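Local coordinates for hypothetical protein (Pyrococcus furiosus, PDB 2FZF) that is of unknown function but belongs to the rubrerythrin family of the ferritin clan, whose members are typically di-iron proteins built on a four-helix bundle, at residues K71-S74 / Q75-G79; K132-E135 / K136-M140. All coordinates share one frame; numbering follows the deposited sequence.

Contact 1 closes helix 63-76 and contact 2 opens helix 134-164, so the two come in series along the chain, with helix 103-129 between them. Their centres lie about 14 Å apart, on the same side of the chain's centre, from which they stand about 21 and 19 Å away. Both therefore belong to one end of the all-helical bundle of this rubrerythrin-like protein. They also touch: Met-76 CE comes within 4.0 Å of Lys-136 CG, and Leu-72 CD1 within 4.2 Å of Met-140 SD. The end of one helix is thus packed against the start of another, and contact 2 additionally reaches the second subunit.

Contact 1. Residues K71-S74 / Q75-G79; sequences KLYS and QMFPG
Tyr-73 and Phe-77, one helical turn apart, form the aromatic part of this local contact. Their ring centroids are 4.9 Å apart and the planes meet at 53°, an inclined edge-to-face pair. The edge atom Phe-77 CD2 sits 3.7 Å above the tyrosine plane, over its centre, while Phe-77 CB lies 3.8 Å from Tyr-73 CE1. A first torsion of -52° sets the phenylalanine CG beside its own backbone N, which swings the ring back over the preceding turn. Met-76 CB covers part of one phenylalanine face, offset toward the rim.

Backbone bonds record how the helix finishes. Met-76 N reaches Leu-72 O at 2.8 Å, nearly in line with the carbonyl bond, and Gln-75 N bonds to Lys-71 O. The following step, Phe-77 N to Tyr-73 O, is weak, and Phe-77 is the first residue to leave helical backbone angles. Pro-78 N then lies 3.2 Å from Ser-74 O but has no hydrogen to give, and the i to i+4 series cannot continue there.

Among the polar side chains, the extended Gln-75 crosses the extended Lys-71 obliquely, its amide against the lysine's methylenes: Gln-75 NE2 is 3.8 Å from Lys-71 CE.

Beyond the two segments, Tyr-73 and Phe-77 both pack on Leu-25 of helix 21-44, and Tyr-73 also meets Val-82 and Val-83 of the loop that follows. The whole is a helix C-terminus with an i to i+4 aromatic pair and a proline just past the last turn, at one end of a rubrerythrin-like helical bundle.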
loop_
_atom_site.group_PDB
_atom_site.type_symbol
_atom_site.label_atom_id
_atom_site.label_comp_id
_atom_site.label_asym_id
_atom_site.label_seq_id
_atom_site.Cartn_x
_atom_site.Cartn_y
_atom_site.Cartn_z
ATOM N N LYS A 71 19.704 3.570 12.600
ATOM C CA LYS A 71 19.692 3.047 13.946
ATOM C C LYS A 71 20.207 1.626 13.936
ATOM O O LYS A 71 21.040 1.253 14.766
ATOM C CB LYS A 71 18.285 3.070 14.544
ATOM C CG LYS A 71 18.267 2.492 15.954
ATOM C CD LYS A 71 16.959 2.709 16.680
ATOM C CE LYS A 71 16.988 2.008 18.027
ATOM N NZ LYS A 71 15.754 2.220 18.832
ATOM N N LEU A 72 19.708 0.829 12.998
ATOM C CA LEU A 72 20.136 -0.558 12.899
ATOM C C LEU A 72 21.645 -0.588 12.628
ATOM O O LEU A 72 22.387 -1.242 13.352
ATOM C CB LEU A 72 19.376 -1.272 11.769
ATOM C CG LEU A 72 19.195 -2.802 11.837
ATOM C CD1 LEU A 72 18.598 -3.288 10.541
ATOM C CD2 LEU A 72 20.516 -3.491 12.064
ATOM N N TYR A 73 22.092 0.134 11.606
ATOM C CA TYR A 73 23.504 0.161 11.268
ATOM C C TYR A 73 24.347 0.514 12.486
ATOM O O TYR A 73 25.486 0.084 12.621
ATOM C CB TYR A 73 23.754 1.163 10.139
ATOM C CG TYR A 73 25.154 1.113 9.553
ATOM C CD1 TYR A 73 26.273 1.491 10.315
ATOM C CD2 TYR A 73 25.363 0.705 8.227
ATOM C CE1 TYR A 73 27.561 1.467 9.767
ATOM C CE2 TYR A 73 26.649 0.681 7.670
ATOM C CZ TYR A 73 27.738 1.064 8.446
ATOM O OH TYR A 73 28.997 1.066 7.907
ATOM N N SER A 74 23.766 1.299 13.379
ATOM C CA SER A 74 24.435 1.728 14.604
ATOM C C SER A 74 24.376 0.570 15.607
ATOM O O SER A 74 25.294 0.376 16.399
ATOM C CB SER A 74 23.716 2.970 15.149
ATOM O OG SER A 74 24.457 3.623 16.141
ATOM N N GLN A 75 23.293 -0.202 15.550
ATOM C CA GLN A 75 23.109 -1.350 16.435
ATOM C C GLN A 75 24.009 -2.537 16.080
ATOM O O GLN A 75 24.416 -3.283 16.967
ATOM C CB GLN A 75 21.643 -1.807 16.431
ATOM C CG GLN A 75 20.665 -0.824 17.082
ATOM C CD GLN A 75 19.202 -1.222 16.888
ATOM O OE1 GLN A 75 18.713 -1.335 15.752
ATOM N NE2 GLN A 75 18.495 -1.432 17.998
ATOM N N MET A 76 24.329 -2.723 14.800
ATOM C CA MET A 76 25.182 -3.851 14.412
ATOM C C MET A 76 26.625 -3.387 14.157
ATOM O O MET A 76 27.536 -4.210 14.045
ATOM C CB MET A 76 24.599 -4.564 13.166
ATOM C CG MET A 76 24.908 -6.094 13.031
ATOM S SD MET A 76 24.344 -7.194 14.391
ATOM C CE MET A 76 22.777 -6.500 14.739
ATOM N N PHE A 77 26.840 -2.072 14.093
ATOM C CA PHE A 77 28.182 -1.531 13.858
ATOM C C PHE A 77 28.455 -0.310 14.733
ATOM O O PHE A 77 28.790 0.765 14.233
ATOM C CB PHE A 77 28.343 -1.162 12.384
ATOM C CG PHE A 77 27.981 -2.279 11.452
ATOM C CD1 PHE A 77 28.819 -3.388 11.318
ATOM C CD2 PHE A 77 26.780 -2.255 10.750
ATOM C CE1 PHE A 77 28.470 -4.460 10.506
ATOM C CE2 PHE A 77 26.418 -3.320 9.935
ATOM C CZ PHE A 77 27.271 -4.431 9.811
ATOM N N PRO A 78 28.359 -0.478 16.065
ATOM C CA PRO A 78 28.591 0.630 17.000
ATOM C C PRO A 78 29.922 1.337 16.852
ATOM O O PRO A 78 30.970 0.705 16.874
ATOM C CB PRO A 78 28.419 -0.030 18.366
ATOM C CG PRO A 78 28.869 -1.419 18.128
ATOM C CD PRO A 78 28.253 -1.756 16.796
ATOM N N GLY A 79 29.862 2.654 16.683
ATOM C CA GLY A 79 31.070 3.446 16.546
ATOM C C GLY A 79 31.527 3.683 15.121
ATOM O O GLY A 79 32.170 4.696 14.851
#

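Contact 2. Residues K132-E135 / K136-M140; sequences KEEE and KKRLM
Lys-136 is gripped by two carboxylates. It runs alongside Glu-133, both side chains pointing the same way, and Lys-136 NZ donates to Glu-133 OE2 at 3.1 Å, meeting that oxygen nearly along its C-O bond. Glu-135 crosses it from the neighbouring position and adds a second salt bridge, with Glu-135 OE2 3.3 Å from Lys-136 NZ. A bend at the second torsion (51°) turns the lysine chain so that its ammonium group lies between the two acids.

At Lys-137 the backbone takes over: its N reaches Glu-133 O at 3.2 Å, in the carbonyl plane, giving the N-cap residue Glu-133 a first-turn helical bond. The lysine's ammonium makes a long salt bridge to Glu-134, with Lys-137 NZ 3.9 Å from Glu-134 OE1, and the side chain also touches Glu-128 of helix 103-129.

Arg-138 extends that network. The guanidinium and Glu-134 carboxylate planes are 18° apart, nearly parallel, but the pairing is long, Arg-138 NH2 to Glu-134 OE2 being 3.6 Å. One guanidinium face passes over Glu-134 O, offset toward the rim. The stronger partner is elsewhere: Arg-138 NH1 makes a salt bridge with Glu-165 of the second subunit.

Leu-139 N makes a weak bond to Glu-135 O, and the side chain packs on Tyr-167 of the second subunit.

Helix 134-164 thus begins between three neighbours. Lys-136 and Met-140 rest on helix 63-76, Lys-137 and Met-140 touch helix 103-129, and Glu-135, Arg-138 and Leu-139 meet the partner chain.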
loop_
_atom_site.group_PDB
_atom_site.type_symbol
_atom_site.label_atom_id
_atom_site.label_comp_id
_atom_site.label_asym_id
_atom_site.label_seq_id
_atom_site.Cartn_x
_atom_site.Cartn_y
_atom_site.Cartn_z
ATOM N N LYS A 132 20.823 -12.107 10.991
ATOM C CA LYS A 132 20.304 -12.948 12.071
ATOM C C LYS A 132 19.689 -12.121 13.194
ATOM O O LYS A 132 19.783 -10.895 13.196
ATOM C CB LYS A 132 21.412 -13.834 12.641
ATOM C CG LYS A 132 21.968 -14.841 11.650
ATOM C CD LYS A 132 22.809 -15.894 12.346
ATOM C CE LYS A 132 23.143 -17.041 11.405
ATOM N NZ LYS A 132 23.764 -18.186 12.137
ATOM N N GLU A 133 19.071 -12.807 14.152
ATOM C CA GLU A 133 18.416 -12.166 15.296
ATOM C C GLU A 133 17.016 -11.713 14.862
ATOM O O GLU A 133 16.861 -10.832 14.017
ATOM C CB GLU A 133 19.266 -10.992 15.820
ATOM C CG GLU A 133 18.818 -10.465 17.182
ATOM C CD GLU A 133 19.854 -9.581 17.887
ATOM O OE1 GLU A 133 20.911 -10.098 18.322
ATOM O OE2 GLU A 133 19.606 -8.362 18.016
ATOM N N GLU A 134 15.999 -12.342 15.444
ATOM C CA GLU A 134 14.606 -12.062 15.103
ATOM C C GLU A 134 14.179 -10.599 15.102
ATOM O O GLU A 134 13.455 -10.167 14.207
ATOM C CB GLU A 134 13.671 -12.876 16.010
ATOM C CG GLU A 134 13.691 -14.387 15.743
ATOM C CD GLU A 134 13.080 -14.774 14.395
ATOM O OE1 GLU A 134 13.106 -15.977 14.059
ATOM O OE2 GLU A 134 12.573 -13.886 13.676
ATOM N N GLU A 135 14.613 -9.834 16.093
ATOM C CA GLU A 135 14.238 -8.431 16.138
ATOM C C GLU A 135 14.699 -7.683 14.883
ATOM O O GLU A 135 13.948 -6.892 14.314
ATOM C CB GLU A 135 14.821 -7.775 17.378
ATOM C CG GLU A 135 14.509 -6.313 17.471
ATOM C CD GLU A 135 15.157 -5.680 18.670
ATOM O OE1 GLU A 135 15.153 -4.432 18.755
ATOM O OE2 GLU A 135 15.670 -6.429 19.530
ATOM N N LYS A 136 15.931 -7.940 14.451
ATOM C CA LYS A 136 16.486 -7.295 13.265
ATOM C C LYS A 136 15.794 -7.724 11.965
ATOM O O LYS A 136 15.594 -6.908 11.068
ATOM C CB LYS A 136 17.997 -7.571 13.169
ATOM C CG LYS A 136 18.857 -6.682 14.072
ATOM C CD LYS A 136 18.337 -6.693 15.509
ATOM C CE LYS A 136 18.807 -5.491 16.319
ATOM N NZ LYS A 136 18.269 -5.549 17.711
ATOM N N LYS A 137 15.430 -8.999 11.865
ATOM C CA LYS A 137 14.769 -9.509 10.670
ATOM C C LYS A 137 13.333 -9.006 10.636
ATOM O O LYS A 137 12.660 -9.030 9.604
ATOM C CB LYS A 137 14.806 -11.050 10.653
ATOM C CG LYS A 137 16.232 -11.643 10.582
ATOM C CD LYS A 137 16.260 -13.155 10.287
ATOM C CE LYS A 137 15.535 -13.967 11.351
ATOM N NZ LYS A 137 15.419 -15.391 10.943
ATOM N N ARG A 138 12.867 -8.532 11.779
ATOM C CA ARG A 138 11.513 -8.022 11.876
ATOM C C ARG A 138 11.482 -6.619 11.268
ATOM O O ARG A 138 10.495 -6.227 10.645
ATOM C CB ARG A 138 11.090 -8.014 13.339
ATOM C CG ARG A 138 9.625 -8.336 13.569
ATOM C CD ARG A 138 9.429 -8.904 14.972
ATOM N NE ARG A 138 9.795 -10.316 15.045
ATOM C CZ ARG A 138 10.125 -10.951 16.166
ATOM N NH1 ARG A 138 10.145 -10.298 17.325
ATOM N NH2 ARG A 138 10.424 -12.247 16.127
ATOM N N LEU A 139 12.571 -5.874 11.441
ATOM C CA LEU A 139 12.683 -4.536 10.871
ATOM C C LEU A 139 12.729 -4.640 9.349
ATOM O O LEU A 139 12.144 -3.825 8.636
ATOM C CB LEU A 139 13.963 -3.846 11.359
ATOM C CG LEU A 139 13.887 -2.942 12.589
ATOM C CD1 LEU A 139 13.037 -1.728 12.249
ATOM C CD2 LEU A 139 13.306 -3.706 13.775
ATOM N N MET A 140 13.440 -5.648 8.857
ATOM C CA MET A 140 13.574 -5.860 7.420
ATOM C C MET A 140 12.230 -6.212 6.815
ATOM O O MET A 140 11.844 -5.660 5.788
ATOM C CB MET A 140 14.583 -6.968 7.148
ATOM C CG MET A 140 15.836 -6.482 6.458
ATOM S SD MET A 140 16.636 -5.157 7.356
ATOM C CE MET A 140 16.734 -3.907 6.118
#